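Local coordinates for protein phosphoribosylglycinamide synthetase (Anaerococcus prevotii, PDB 4DIM) that probably binds ATP and acts as a metal-dependent ligase of the ATP-grasp family, at residues I105-K110 with K251-N256; T82-L87 with T277-A282; G375-K380 with V393-I398; A15-L20 with N371-Q376. All coordinates share one frame; numbering follows the deposited sequence.

Interaction 1 of 4, residues I105-K110 with K251-N256; sequences IMCGDK and KALGLN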
loop_
_atom_site.group_PDB
_atom_site.type_symbol
_atom_site.label_atom_id
_atom_site.label_comp_id
_atom_site.label_asym_id
_atom_site.label_seq_id
_atom_site.Cartn_x
_atom_site.Cartn_y
_atom_site.Cartn_z
ATOM N N ILE A 105 8.809 -1.918 -12.768
ATOM C CA ILE A 105 9.679 -0.768 -13.068
ATOM C C ILE A 105 8.829 0.454 -13.428
ATOM O O ILE A 105 9.179 1.589 -13.110
ATOM C CB ILE A 105 10.627 -1.121 -14.260
ATOM C CG1 ILE A 105 11.687 -2.196 -13.883
ATOM C CG2 ILE A 105 11.276 0.126 -14.857
ATOM C CD1 ILE A 105 13.089 -1.695 -13.407
HETATM N N MSE A 106 7.765 0.215 -14.188
HETATM C CA MSE A 106 6.929 1.279 -14.687
HETATM C C MSE A 106 6.176 1.929 -13.572
HETATM O O MSE A 106 6.035 3.139 -13.577
HETATM C CB MSE A 106 5.984 0.743 -15.740
HETATM C CG MSE A 106 5.514 1.809 -16.706
HETATM SE SE MSE A 106 4.870 1.033 -18.338
HETATM C CE MSE A 106 5.771 2.402 -19.658
ATOM N N CYS A 107 5.705 1.129 -12.601
ATOM C CA CYS A 107 5.033 1.590 -11.383
ATOM C C CYS A 107 5.985 2.405 -10.529
ATOM O O CYS A 107 5.622 3.457 -10.011
ATOM C CB CYS A 107 4.507 0.396 -10.599
ATOM S SG CYS A 107 3.079 -0.421 -11.364
ATOM N N GLY A 108 7.196 1.892 -10.393
ATOM C CA GLY A 108 8.255 2.492 -9.599
ATOM C C GLY A 108 8.818 3.791 -10.124
ATOM O O GLY A 108 9.363 4.572 -9.341
ATOM N N ASP A 109 8.702 4.036 -11.445
ATOM C CA ASP A 109 9.224 5.243 -12.068
ATOM C C ASP A 109 8.088 6.121 -12.528
ATOM O O ASP A 109 7.411 5.785 -13.495
ATOM C CB ASP A 109 10.145 4.875 -13.242
ATOM C CG ASP A 109 10.985 6.043 -13.742
ATOM O OD1 ASP A 109 11.799 6.574 -12.949
ATOM O OD2 ASP A 109 10.851 6.406 -14.925
ATOM N N LYS A 110 7.866 7.236 -11.821
ATOM C CA LYS A 110 6.827 8.229 -12.156
ATOM C C LYS A 110 6.883 8.734 -13.622
ATOM O O LYS A 110 5.833 8.968 -14.188
ATOM C CB LYS A 110 6.903 9.458 -11.213
ATOM C CG LYS A 110 6.164 9.299 -9.874
ATOM C CD LYS A 110 5.343 10.557 -9.502
ATOM C CE LYS A 110 4.351 10.319 -8.387
ATOM N NZ LYS A 110 3.271 9.370 -8.773
ATOM N N LYS A 251 -4.181 -2.041 -16.910
ATOM C CA LYS A 251 -3.864 -2.439 -18.276
ATOM C C LYS A 251 -2.804 -1.504 -18.893
ATOM O O LYS A 251 -1.842 -2.031 -19.449
ATOM C CB LYS A 251 -5.111 -2.525 -19.150
ATOM C CG LYS A 251 -4.912 -3.494 -20.339
ATOM C CD LYS A 251 -6.166 -4.341 -20.710
ATOM C CE LYS A 251 -5.826 -5.710 -21.287
ATOM N NZ LYS A 251 -5.386 -5.657 -22.723
ATOM N N ALA A 252 -2.883 -0.158 -18.690
ATOM C CA ALA A 252 -1.847 0.809 -19.177
ATOM C C ALA A 252 -0.413 0.408 -18.765
ATOM O O ALA A 252 0.537 0.590 -19.530
ATOM C CB ALA A 252 -2.126 2.223 -18.658
ATOM N N LEU A 253 -0.279 -0.139 -17.569
ATOM C CA LEU A 253 0.980 -0.572 -16.989
ATOM C C LEU A 253 1.266 -2.082 -17.133
ATOM O O LEU A 253 2.385 -2.497 -16.834
ATOM C CB LEU A 253 0.946 -0.202 -15.510
ATOM C CG LEU A 253 0.877 1.282 -15.217
ATOM C CD1 LEU A 253 0.511 1.495 -13.799
ATOM C CD2 LEU A 253 2.200 1.965 -15.512
ATOM N N GLY A 254 0.290 -2.884 -17.555
ATOM C CA GLY A 254 0.490 -4.313 -17.762
ATOM C C GLY A 254 0.600 -5.156 -16.505
ATOM O O GLY A 254 1.298 -6.178 -16.507
ATOM N N LEU A 255 -0.110 -4.761 -15.431
ATOM C CA LEU A 255 -0.072 -5.530 -14.207
ATOM C C LEU A 255 -0.912 -6.779 -14.333
ATOM O O LEU A 255 -1.988 -6.713 -14.915
ATOM C CB LEU A 255 -0.565 -4.726 -13.007
ATOM C CG LEU A 255 0.412 -3.755 -12.384
ATOM C CD1 LEU A 255 0.408 -2.477 -13.134
ATOM C CD2 LEU A 255 0.010 -3.428 -10.984
ATOM N N ASN A 256 -0.463 -7.907 -13.756
ATOM C CA ASN A 256 -1.258 -9.122 -13.764
ATOM C C ASN A 256 -0.855 -10.070 -12.636
ATOM O O ASN A 256 0.242 -9.970 -12.100
ATOM C CB ASN A 256 -1.123 -9.816 -15.115
ATOM C CG ASN A 256 -2.134 -10.895 -15.367
ATOM O OD1 ASN A 256 -3.241 -10.868 -14.828
ATOM N ND2 ASN A 256 -1.758 -11.908 -16.134
#

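Interaction 2 of 4, residues T82-L87 with T277-A282; sequences TGIVSL and TGRVGA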
loop_
_atom_site.group_PDB
_atom_site.type_symbol
_atom_site.label_atom_id
_atom_site.label_comp_id
_atom_site.label_asym_id
_atom_site.label_seq_id
_atom_site.Cartn_x
_atom_site.Cartn_y
_atom_site.Cartn_z
ATOM N N THR A 82 9.590 -2.698 -0.879
ATOM C CA THR A 82 11.000 -3.067 -0.716
ATOM C C THR A 82 11.426 -4.175 -1.699
ATOM O O THR A 82 12.331 -3.927 -2.491
ATOM C CB THR A 82 11.298 -3.484 0.731
ATOM O OG1 THR A 82 10.683 -2.549 1.631
ATOM C CG2 THR A 82 12.792 -3.538 1.019
ATOM N N GLY A 83 10.681 -5.280 -1.749
ATOM C CA GLY A 83 10.979 -6.408 -2.627
ATOM C C GLY A 83 10.034 -6.680 -3.778
ATOM O O GLY A 83 9.906 -7.832 -4.206
ATOM N N ILE A 84 9.450 -5.627 -4.354
ATOM C CA ILE A 84 8.444 -5.747 -5.405
ATOM C C ILE A 84 9.078 -5.976 -6.762
ATOM O O ILE A 84 8.536 -6.708 -7.587
ATOM C CB ILE A 84 7.488 -4.509 -5.405
ATOM C CG1 ILE A 84 6.204 -4.779 -6.238
ATOM C CG2 ILE A 84 8.188 -3.213 -5.928
ATOM C CD1 ILE A 84 5.520 -6.078 -5.951
ATOM N N VAL A 85 10.220 -5.374 -7.004
ATOM C CA VAL A 85 10.957 -5.603 -8.244
ATOM C C VAL A 85 11.592 -6.985 -8.190
ATOM O O VAL A 85 11.433 -7.760 -9.121
ATOM C CB VAL A 85 12.000 -4.502 -8.465
ATOM C CG1 VAL A 85 12.949 -4.871 -9.609
ATOM C CG2 VAL A 85 11.288 -3.182 -8.739
ATOM N N SER A 86 12.289 -7.302 -7.089
ATOM C CA SER A 86 12.932 -8.606 -6.891
ATOM C C SER A 86 11.908 -9.711 -7.088
ATOM O O SER A 86 12.186 -10.616 -7.855
ATOM C CB SER A 86 13.578 -8.678 -5.516
ATOM O OG SER A 86 14.166 -7.425 -5.210
ATOM N N LEU A 87 10.678 -9.567 -6.558
ATOM C CA LEU A 87 9.628 -10.563 -6.832
ATOM C C LEU A 87 9.372 -10.723 -8.339
ATOM O O LEU A 87 9.287 -11.841 -8.851
ATOM C CB LEU A 87 8.328 -10.149 -6.179
ATOM C CG LEU A 87 7.092 -10.988 -6.502
ATOM C CD1 LEU A 87 7.314 -12.455 -6.197
ATOM C CD2 LEU A 87 5.937 -10.497 -5.683
ATOM N N THR A 277 0.879 0.251 -7.156
ATOM C CA THR A 277 1.895 -0.805 -6.997
ATOM C C THR A 277 1.214 -2.199 -7.104
ATOM O O THR A 277 0.095 -2.356 -6.668
ATOM C CB THR A 277 2.706 -0.571 -5.715
ATOM O OG1 THR A 277 3.509 -1.696 -5.407
ATOM C CG2 THR A 277 1.880 -0.272 -4.538
ATOM N N GLY A 278 1.899 -3.189 -7.676
ATOM C CA GLY A 278 1.377 -4.546 -7.814
ATOM C C GLY A 278 1.526 -5.424 -6.586
ATOM O O GLY A 278 1.970 -6.563 -6.688
ATOM N N ARG A 279 1.144 -4.911 -5.412
ATOM C CA ARG A 279 1.058 -5.678 -4.178
ATOM C C ARG A 279 -0.062 -5.062 -3.256
ATOM O O ARG A 279 -0.552 -3.945 -3.467
ATOM C CB ARG A 279 2.408 -5.824 -3.468
ATOM C CG ARG A 279 3.201 -4.553 -3.234
ATOM C CD ARG A 279 2.757 -3.842 -1.996
ATOM N NE ARG A 279 3.271 -2.472 -1.939
ATOM C CZ ARG A 279 2.835 -1.535 -1.100
ATOM N NH1 ARG A 279 3.358 -0.323 -1.120
ATOM N NH2 ARG A 279 1.867 -1.799 -0.244
ATOM N N VAL A 280 -0.486 -5.849 -2.286
ATOM C CA VAL A 280 -1.522 -5.448 -1.360
ATOM C C VAL A 280 -1.041 -4.336 -0.456
ATOM O O VAL A 280 0.088 -4.338 -0.027
ATOM C CB VAL A 280 -2.014 -6.667 -0.534
ATOM C CG1 VAL A 280 -0.957 -7.132 0.478
ATOM C CG2 VAL A 280 -3.336 -6.358 0.150
ATOM N N GLY A 281 -1.945 -3.445 -0.090
ATOM C CA GLY A 281 -1.626 -2.327 0.781
ATOM C C GLY A 281 -1.347 -2.717 2.205
ATOM O O GLY A 281 -1.654 -3.823 2.622
ATOM N N ALA A 282 -0.719 -1.816 2.957
ATOM C CA ALA A 282 -0.374 -2.095 4.355
ATOM C C ALA A 282 -1.459 -1.601 5.255
ATOM O O ALA A 282 -2.517 -1.247 4.775
ATOM C CB ALA A 282 0.936 -1.422 4.704
#

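Interaction 3 of 4, residues G375-K380 with V393-I398; sequences GQIIVK and VIINNI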
loop_
_atom_site.group_PDB
_atom_site.type_symbol
_atom_site.label_atom_id
_atom_site.label_comp_id
_atom_site.label_asym_id
_atom_site.label_seq_id
_atom_site.Cartn_x
_atom_site.Cartn_y
_atom_site.Cartn_z
ATOM N N GLY A 375 0.083 -0.371 18.718
ATOM C CA GLY A 375 -0.698 -1.521 18.293
ATOM C C GLY A 375 -1.676 -1.147 17.215
ATOM O O GLY A 375 -1.522 -0.110 16.561
ATOM N N GLN A 376 -2.703 -1.979 17.058
ATOM C CA GLN A 376 -3.759 -1.737 16.086
ATOM C C GLN A 376 -5.034 -2.428 16.481
ATOM O O GLN A 376 -5.008 -3.478 17.135
ATOM C CB GLN A 376 -3.353 -2.186 14.682
ATOM C CG GLN A 376 -3.227 -3.700 14.523
ATOM C CD GLN A 376 -2.534 -4.072 13.254
ATOM O OE1 GLN A 376 -1.818 -3.291 12.638
ATOM N NE2 GLN A 376 -2.652 -5.296 12.879
ATOM N N ILE A 377 -6.145 -1.828 16.049
ATOM C CA ILE A 377 -7.511 -2.253 16.304
ATOM C C ILE A 377 -8.236 -2.390 14.986
ATOM O O ILE A 377 -8.200 -1.470 14.175
ATOM C CB ILE A 377 -8.261 -1.215 17.194
ATOM C CG1 ILE A 377 -7.556 -1.010 18.569
ATOM C CG2 ILE A 377 -9.741 -1.620 17.383
ATOM C CD1 ILE A 377 -7.974 0.235 19.256
ATOM N N ILE A 378 -8.979 -3.493 14.822
ATOM C CA ILE A 378 -9.826 -3.693 13.670
ATOM C C ILE A 378 -11.220 -4.091 14.157
ATOM O O ILE A 378 -11.380 -5.033 14.924
ATOM C CB ILE A 378 -9.297 -4.698 12.632
ATOM C CG1 ILE A 378 -7.830 -4.499 12.362
ATOM C CG2 ILE A 378 -10.130 -4.559 11.324
ATOM C CD1 ILE A 378 -7.256 -5.547 11.573
ATOM N N VAL A 379 -12.221 -3.366 13.658
ATOM C CA VAL A 379 -13.631 -3.617 13.933
ATOM C C VAL A 379 -14.397 -3.680 12.606
ATOM O O VAL A 379 -13.908 -3.190 11.578
ATOM C CB VAL A 379 -14.246 -2.604 14.883
ATOM C CG1 VAL A 379 -13.456 -2.560 16.190
ATOM C CG2 VAL A 379 -14.333 -1.222 14.248
ATOM N N LYS A 380 -15.558 -4.372 12.656
ATOM C CA LYS A 380 -16.529 -4.550 11.579
ATOM C C LYS A 380 -17.925 -4.315 12.174
ATOM O O LYS A 380 -18.126 -4.635 13.343
ATOM C CB LYS A 380 -16.414 -5.961 10.921
ATOM C CG LYS A 380 -16.711 -7.156 11.835
ATOM C CD LYS A 380 -16.645 -8.452 11.042
ATOM C CE LYS A 380 -16.737 -9.733 11.832
ATOM N NZ LYS A 380 -17.973 -9.829 12.670
ATOM N N VAL A 393 -14.978 3.176 22.235
ATOM C CA VAL A 393 -15.172 2.443 23.477
ATOM C C VAL A 393 -13.935 1.575 23.764
ATOM O O VAL A 393 -13.563 1.436 24.929
ATOM C CB VAL A 393 -16.466 1.587 23.424
ATOM C CG1 VAL A 393 -16.566 0.663 24.639
ATOM C CG2 VAL A 393 -17.703 2.470 23.322
ATOM N N ILE A 394 -13.323 0.982 22.708
ATOM C CA ILE A 394 -12.151 0.090 22.797
ATOM C C ILE A 394 -10.959 0.879 23.361
ATOM O O ILE A 394 -10.510 0.586 24.464
ATOM C CB ILE A 394 -11.843 -0.573 21.401
ATOM C CG1 ILE A 394 -12.986 -1.544 21.005
ATOM C CG2 ILE A 394 -10.491 -1.344 21.380
ATOM C CD1 ILE A 394 -12.925 -2.048 19.506
ATOM N N ILE A 395 -10.517 1.907 22.640
ATOM C CA ILE A 395 -9.400 2.796 23.015
ATOM C C ILE A 395 -9.520 3.367 24.424
ATOM O O ILE A 395 -8.501 3.548 25.104
ATOM C CB ILE A 395 -9.340 3.972 21.996
ATOM C CG1 ILE A 395 -8.771 3.508 20.672
ATOM C CG2 ILE A 395 -8.556 5.181 22.528
ATOM C CD1 ILE A 395 -7.230 3.292 20.661
ATOM N N ASN A 396 -10.740 3.763 24.807
ATOM C CA ASN A 396 -11.002 4.335 26.137
ATOM C C ASN A 396 -10.842 3.267 27.239
ATOM O O ASN A 396 -10.759 3.629 28.404
ATOM C CB ASN A 396 -12.397 4.982 26.220
ATOM C CG ASN A 396 -12.592 6.249 25.449
ATOM O OD1 ASN A 396 -11.721 6.709 24.711
ATOM N ND2 ASN A 396 -13.735 6.885 25.661
ATOM N N ASN A 397 -10.794 1.966 26.865
ATOM C CA ASN A 397 -10.562 0.814 27.742
ATOM C C ASN A 397 -9.183 0.189 27.476
ATOM O O ASN A 397 -8.967 -0.969 27.831
ATOM C CB ASN A 397 -11.679 -0.221 27.559
ATOM C CG ASN A 397 -12.964 0.158 28.267
ATOM O OD1 ASN A 397 -13.070 0.048 29.501
ATOM N ND2 ASN A 397 -13.951 0.669 27.524
ATOM N N ILE A 398 -8.231 0.982 26.909
ATOM C CA ILE A 398 -6.826 0.598 26.661
ATOM C C ILE A 398 -5.967 1.540 27.503
ATOM O O ILE A 398 -5.959 2.728 27.209
ATOM C CB ILE A 398 -6.379 0.656 25.143
ATOM C CG1 ILE A 398 -7.148 -0.327 24.203
ATOM C CG2 ILE A 398 -4.822 0.471 25.007
ATOM C CD1 ILE A 398 -7.352 -1.571 24.677
#

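Interaction 4 of 4, residues A15-L20 with N371-Q376; sequences AGRGQL and NDCIGQ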
loop_
_atom_site.group_PDB
_atom_site.type_symbol
_atom_site.label_atom_id
_atom_site.label_comp_id
_atom_site.label_asym_id
_atom_site.label_seq_id
_atom_site.Cartn_x
_atom_site.Cartn_y
_atom_site.Cartn_z
ATOM N N ALA A 15 9.680 -10.136 6.109
ATOM C CA ALA A 15 9.086 -10.777 7.288
ATOM C C ALA A 15 8.942 -9.810 8.447
ATOM O O ALA A 15 9.216 -10.187 9.574
ATOM C CB ALA A 15 9.886 -11.993 7.698
ATOM N N GLY A 16 8.385 -8.627 8.180
ATOM C CA GLY A 16 8.055 -7.633 9.202
ATOM C C GLY A 16 6.724 -7.871 9.921
ATOM O O GLY A 16 5.899 -8.664 9.473
ATOM N N ARG A 17 6.481 -7.175 11.058
ATOM C CA ARG A 17 5.193 -7.311 11.809
ATOM C C ARG A 17 3.973 -7.143 10.876
ATOM O O ARG A 17 3.023 -7.920 10.955
ATOM C CB ARG A 17 5.099 -6.341 13.024
ATOM C CG ARG A 17 4.572 -4.929 12.729
ATOM C CD ARG A 17 4.920 -3.918 13.824
ATOM N NE ARG A 17 4.628 -2.545 13.390
ATOM C CZ ARG A 17 4.937 -1.435 14.067
ATOM N NH1 ARG A 17 5.559 -1.511 15.244
ATOM N NH2 ARG A 17 4.624 -0.241 13.572
ATOM N N GLY A 18 4.081 -6.248 9.911
ATOM C CA GLY A 18 3.012 -6.035 8.941
ATOM C C GLY A 18 2.876 -7.085 7.864
ATOM O O GLY A 18 2.143 -6.857 6.907
ATOM N N GLN A 19 3.562 -8.244 7.973
ATOM C CA GLN A 19 3.474 -9.264 6.928
ATOM C C GLN A 19 3.128 -10.653 7.439
ATOM O O GLN A 19 3.101 -11.568 6.619
ATOM C CB GLN A 19 4.780 -9.296 6.190
ATOM C CG GLN A 19 5.025 -7.954 5.508
ATOM C CD GLN A 19 6.257 -8.004 4.695
ATOM O OE1 GLN A 19 7.321 -7.558 5.187
ATOM N NE2 GLN A 19 6.130 -8.639 3.484
ATOM N N LEU A 20 2.682 -10.787 8.722
ATOM C CA LEU A 20 2.372 -12.095 9.285
ATOM C C LEU A 20 1.075 -12.726 8.776
ATOM O O LEU A 20 0.883 -13.920 8.998
ATOM C CB LEU A 20 2.408 -12.117 10.837
ATOM C CG LEU A 20 1.466 -11.304 11.719
ATOM C CD1 LEU A 20 -0.054 -11.693 11.530
ATOM C CD2 LEU A 20 1.860 -11.508 13.198
ATOM N N ASN A 371 6.679 3.401 12.848
ATOM C CA ASN A 371 7.313 2.407 13.722
ATOM C C ASN A 371 7.070 2.733 15.193
ATOM O O ASN A 371 7.352 1.888 16.051
ATOM C CB ASN A 371 8.811 2.283 13.426
ATOM C CG ASN A 371 9.078 1.947 11.969
ATOM O OD1 ASN A 371 8.910 0.797 11.532
ATOM N ND2 ASN A 371 9.394 2.958 11.155
ATOM N N ASP A 372 6.516 3.938 15.482
ATOM C CA ASP A 372 6.139 4.364 16.829
ATOM C C ASP A 372 4.696 3.891 17.212
ATOM O O ASP A 372 4.205 4.297 18.270
ATOM C CB ASP A 372 6.237 5.902 16.959
ATOM C CG ASP A 372 7.595 6.474 16.646
ATOM O OD1 ASP A 372 8.597 5.945 17.174
ATOM O OD2 ASP A 372 7.657 7.463 15.884
ATOM N N CYS A 373 4.020 3.044 16.374
ATOM C CA CYS A 373 2.679 2.530 16.690
ATOM C C CYS A 373 2.790 1.573 17.869
ATOM O O CYS A 373 3.713 0.745 17.902
ATOM C CB CYS A 373 2.041 1.827 15.487
ATOM S SG CYS A 373 1.588 2.917 14.100
ATOM N N ILE A 374 1.854 1.694 18.830
ATOM C CA ILE A 374 1.760 0.825 20.016
ATOM C C ILE A 374 1.004 -0.467 19.655
ATOM O O ILE A 374 1.271 -1.529 20.219
ATOM C CB ILE A 374 1.094 1.579 21.193
ATOM C CG1 ILE A 374 2.036 2.702 21.696
ATOM C CG2 ILE A 374 0.674 0.632 22.336
ATOM C CD1 ILE A 374 1.786 4.072 21.067
ATOM N N GLY A 375 0.083 -0.371 18.718
ATOM C CA GLY A 375 -0.698 -1.521 18.293
ATOM C C GLY A 375 -1.676 -1.147 17.215
ATOM O O GLY A 375 -1.522 -0.110 16.561
ATOM N N GLN A 376 -2.703 -1.979 17.058
ATOM C CA GLN A 376 -3.759 -1.737 16.086
ATOM C C GLN A 376 -5.034 -2.428 16.481
ATOM O O GLN A 376 -5.008 -3.478 17.135
ATOM C CB GLN A 376 -3.353 -2.186 14.682
ATOM C CG GLN A 376 -3.227 -3.700 14.523
ATOM C CD GLN A 376 -2.534 -4.072 13.254
ATOM O OE1 GLN A 376 -1.818 -3.291 12.638
ATOM N NE2 GLN A 376 -2.652 -5.296 12.879
#

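Interaction 1 of 4, residues I105-K110 with K251-N256
A small apolar contact joins M106 and C107, near the end of helix 101-108, to L253 and L255, which flank the C-terminal end of helix 236-253. It covers 195 Å² in total, and no hydrogen bond crosses it. The CA atoms of M106 and L253 come as near as 6.6 Å. M106, present as selenomethionine, does the touching with the middle of its chain: CG meets L253 CD2 at 3.5 Å, while SE lies 4.0 Å from the same methyl, so the two chains pass obliquely and do not meet end on. The other branch of L253 serves C107, whose SG is 4.0 Å from L253 CD1 and 3.8 Å from L255 CD1. The sulfur thus faces one methyl from each leucine. Its first torsion (chi1 -72°) sets SG opposite the carbonyl carbon and directs it to that pair. Between the two leucines, helix 236-253 ends in a Schellman motif: G254 takes a positive phi of 74°, and its N bonds to K251 O at 3.0 Å. This turn lets the chain leave the helix while both leucines still reach C107. Beyond the contact, L253 also packs on F117 of helix 110-120, and both leucines touch L276 of strand 270-277.

Interaction 2 of 4, residues T82-L87 with T277-A282
The backbones stay well apart, the nearest CA atoms being those of I84 and R279 at 7.5 Å, with the first turn of helix 84-94 facing an inverse gamma turn centred on G278. From the helix side, I84 makes the contact. Its CG1 stands opposite the backbone N (chi1 -165°), which carries CD1 out to the turn, 3.7 Å from G278 O and 3.9 Å from R279 CG. The isoleucine meets the arginine chain at about a right angle; closer to the backbone, CG1 passes 4.2 Å from T277 OG1. The methyl thus lies against a backbone carbonyl and the aliphatic base of R279, while the polar ends bond past it: R279 NE forms a salt bridge with D81, which also accepts a hydrogen bond from T277 OG1. R279 NH2 donates to V280 O at 3.1 Å with an N-H...O angle of 164°, from above the carbonyl plane, and T277 CG2 lies on one guanidinium face, offset toward its rim. A leucine in place of R279 would probably leave D81 without its charged mate and V280 O without this donor. Helix 84-94 follows strand 74-76 of the parallel sheet, so the contact joins the probable Rossmann-like N-terminal domain to the loop after strand 270-277, consistent with ATP-grasp architecture.

Interaction 3 of 4, residues G375-K380 with V393-I398
Both I377 and I394 set CG1 opposite the carbonyl carbon (chi1 -59° and -67°) and keep chi2 extended, so each sends a CD1 methyl across the gap between strand 375-381 and helix 384-395. The two chains slide past one another in opposite directions, which places the tip of each beside the other's branch: I377 CD1 lies 3.7 Å from I394 CG2, and I394 CD1 lies 3.9 Å from I377 CG2. I394 CD1 runs on past I377 to V379, meeting its CG1 at 3.4 Å. I395, next along the chain, bends its side chain toward the strand, and its CD1 comes to 3.4 Å from I377 CD1, an oblique approach. The CA atoms of I377 and I394 are 8.3 Å apart, a spacing filled by these methyls, and no hydrogen bond crosses. Helix 384-395, which follows strand 375-381 in the chain, packs in this way on one face of the large antiparallel sheet. The strand's alternation supports this: I377 and V379 point toward the helix, whereas I378 between them points away. The same face is extended by L325 and I329 of strand 323-329, which touch V379 and I377, and by I354 of strand 351-356, which touches I394. A type I turn runs from I395 to I398. There N397 ND2 reaches back to V393 O at 2.7 Å, nearly straight at 161°, with the acceptor close to the plane of the amide, and N397 N bonds to I394 O.

Interaction 4 of 4, residues A15-L20 with N371-Q376
R17 makes the whole of this contact from its side, reaching from the loop after strand 9-13 to N371 and C373, just before strand 375-381. The close part is confined to the end of the arginine. NH2 lies 3.8 Å from N371 CA and equally 3.8 Å from C373 CB, both approached obliquely to the guanidinium plane. NH1 is 3.9 Å from N371 O and 3.9 Å from C373 O, which is nearness to carbonyl oxygens without a hydrogen bond to either. From CG to NE the chain is stretched out (chi2 -161°, chi3 169°), and that length lets one side chain bridge backbones whose nearest CA atoms, those of R17 and N371, stand 10.1 Å apart. Away from the guanidinium the contact is loose: no other residue of 15-20 touches the partner segment, and the exposed N371 contributes its backbone, its side chain coming no nearer than 4.9 Å. The loop holding R17 carries glycines G16 and G18 of a GxGxxG-like sequence, consistent with the Rossmann-like N-terminal domain of ATP-grasp enzymes. Outside the two segments, the guanidinium has a cation-pi contact with F357, and NH2 a weak hydrogen bond to S370 O. A methionine in place of R17, having no charge, would probably leave F357 without its cation-pi partner and S370 O without this weak donor. The arginine is thus held by a cation-pi contact and one weak hydrogen bond to a carbonyl, with nonbonded contacts to N371 and C373; no carboxylate of the two segments faces it.

Interactions 1 and 2 are neighbours, their centres about 12 Å apart, and they touch where L255 CD2 packs on G278 CA. Helices 84-94 and 101-108, which follow each other in the chain, supply one side of each, while helix 236-253 and the loop after strand 270-277 supply the other. Interactions 3 and 4 share G375 and Q376 on strand 375-381, with centres about 16 Å apart. Centre to centre, interaction 2 lies about 17 Å from interaction 4, and interaction 1 about 37 Å from interaction 3, across the chain's centre. In sequence, interaction 4 encloses interaction 2, which encloses interaction 1. Interactions 2 and 4 thus join the N-terminal part to the central and C-terminal parts, whereas interaction 3 is local to the C-terminal end.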